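Local coordinates for DUF416 domain-containing protein (Shewanella baltica, PDB 2Q9R) that is of unknown function but belongs to the helical DUF416 family, has a pocket that can hold benzoic acid, perhaps picked up in preparation, and may form a two-fold dimer, at the interface of chains A and B. Residues are numbered along the deposited sequence; one frame, centred on the assembly and turned at random. Chains: chain A/B, Protein of unknown function.

The interface of chains A and B. Residues chain A 37, 131, 192, 196-198; chain B 151-153.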
loop_
_atom_site.group_PDB
_atom_site.type_symbol
_atom_site.label_atom_id
_atom_site.label_comp_id
_atom_site.label_asym_id
_atom_site.label_seq_id
_atom_site.Cartn_x
_atom_site.Cartn_y
_atom_site.Cartn_z
ATOM N N LEU A 37 1.502 12.265 -10.647
ATOM C CA LEU A 37 0.143 11.753 -10.742
ATOM C C LEU A 37 -0.873 12.894 -10.526
ATOM O O LEU A 37 -1.795 13.075 -11.301
ATOM C CB LEU A 37 -0.096 10.608 -9.745
ATOM C CG LEU A 37 -1.486 9.901 -9.895
ATOM C CD1 LEU A 37 -1.655 9.334 -11.304
ATOM C CD2 LEU A 37 -1.717 8.845 -8.796
ATOM N N TYR A 131 -1.856 9.914 4.644
ATOM C CA TYR A 131 -2.536 9.062 3.675
ATOM C C TYR A 131 -3.358 7.996 4.373
ATOM O O TYR A 131 -4.542 7.865 4.101
ATOM C CB TYR A 131 -1.524 8.418 2.719
ATOM C CG TYR A 131 -2.152 7.542 1.662
ATOM C CD1 TYR A 131 -2.793 8.104 0.583
ATOM C CD2 TYR A 131 -2.108 6.152 1.742
ATOM C CE1 TYR A 131 -3.382 7.323 -0.374
ATOM C CE2 TYR A 131 -2.698 5.349 0.767
ATOM C CZ TYR A 131 -3.320 5.961 -0.293
ATOM O OH TYR A 131 -3.923 5.258 -1.291
ATOM N N VAL A 192 8.386 3.735 -7.392
ATOM C CA VAL A 192 7.208 3.679 -6.511
ATOM C C VAL A 192 7.420 4.705 -5.378
ATOM O O VAL A 192 8.481 4.711 -4.760
ATOM C CB VAL A 192 6.975 2.289 -5.968
ATOM C CG1 VAL A 192 5.726 2.233 -5.127
ATOM C CG2 VAL A 192 6.897 1.286 -7.137
ATOM N N GLY A 196 3.091 4.609 -2.492
ATOM C CA GLY A 196 2.819 3.518 -3.415
ATOM C C GLY A 196 2.428 3.913 -4.835
ATOM O O GLY A 196 1.929 3.109 -5.600
ATOM N N ILE A 197 2.650 5.164 -5.183
ATOM C CA ILE A 197 2.311 5.671 -6.509
ATOM C C ILE A 197 3.389 5.389 -7.532
ATOM O O ILE A 197 4.607 5.650 -7.333
ATOM C CB ILE A 197 2.015 7.197 -6.464
ATOM C CG1 ILE A 197 0.843 7.453 -5.498
ATOM C CG2 ILE A 197 1.752 7.687 -7.878
ATOM C CD1 ILE A 197 -0.450 6.702 -5.898
ATOM N N SER A 198 2.923 4.887 -8.667
ATOM C CA SER A 198 3.787 4.692 -9.826
ATOM C C SER A 198 3.110 5.351 -11.052
ATOM O O SER A 198 1.906 5.184 -11.279
ATOM C CB SER A 198 3.983 3.177 -10.000
ATOM O OG SER A 198 4.810 2.915 -11.088
ATOM N N ALA B 151 -2.416 2.793 -10.675
ATOM C CA ALA B 151 -1.171 3.496 -10.371
ATOM C C ALA B 151 -0.806 3.306 -8.905
ATOM O O ALA B 151 0.222 3.793 -8.466
ATOM C CB ALA B 151 -1.329 4.961 -10.652
ATOM N N HIS B 152 -1.684 2.653 -8.137
ATOM C CA HIS B 152 -1.453 2.452 -6.719
ATOM C C HIS B 152 -0.937 1.039 -6.498
ATOM O O HIS B 152 -1.542 0.105 -6.931
ATOM C CB HIS B 152 -2.751 2.617 -5.954
ATOM C CG HIS B 152 -3.265 4.024 -5.926
ATOM N ND1 HIS B 152 -3.756 4.653 -7.050
ATOM C CD2 HIS B 152 -3.384 4.915 -4.912
ATOM C CE1 HIS B 152 -4.103 5.887 -6.736
ATOM N NE2 HIS B 152 -3.892 6.072 -5.447
ATOM N N GLU B 153 0.191 0.909 -5.821
ATOM C CA GLU B 153 0.850 -0.390 -5.700
ATOM C C GLU B 153 -0.038 -1.500 -5.105
ATOM O O GLU B 153 0.043 -2.668 -5.518
ATOM C CB GLU B 153 2.129 -0.218 -4.887
ATOM C CG GLU B 153 3.042 -1.431 -4.857
ATOM C CD GLU B 153 3.749 -1.708 -6.165
ATOM O OE1 GLU B 153 3.722 -0.865 -7.097
ATOM O OE2 GLU B 153 4.365 -2.793 -6.257
HETATM O O HOH W 1 2.566 1.463 -7.886
#
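Two backbone hydrogen bonds set the register of this patch, in which the C-terminal tail of chain A runs antiparallel to the loop that leads into helix 153-170 of chain B. A:Ser198 N donates to B:Ala151 O at 2.9 Å, nearly straight (164° at H). Reciprocally, B:Glu153 N, in the first turn of its helix, donates to A:Gly196 O at 2.8 Å, and both donors lie in the plane of the carbonyl they address. A short antiparallel bridge thus pairs A:Ile197 with B:His152, whose side chains run side by side in the same direction. A:Ile197 CG1, the branch that carries CD1, and B:His152 CG are each anti to their own carbonyl carbon (chi1 -59° and -69°), which brings the isoleucine tip over one face of the imidazole. The methyl CD1 of A:Ile197 sits 3.6 Å from the centroid of the B:His152 ring, a CH-pi contact displaced slightly toward the rim. From another direction the phenol of A:Tyr131 crosses the histidine obliquely, its OH 3.7 Å from B:His152 CD2, a contact and not a hydrogen bond. Replacing B:His152 with an alanine would probably weaken this side of the patch, since the flat surface under the isoleucine methyl and the CD2 carbon met by the tyrosine hydroxyl would be lost. On the opposite side of the bridge, B:Glu153 has CG anti to its backbone N and bends at chi2, crossing A:Val192 at about a right angle; its OE1 lies 3.8 Å from A:Val192 CG2. Whether this two-fold contact is the biological one cannot be settled from the geometry alone. A water ties the carboxylate back to the shared carbonyl, lying 2.7 Å from B:Glu153 OE1 and 2.9 Å from A:Gly196 O.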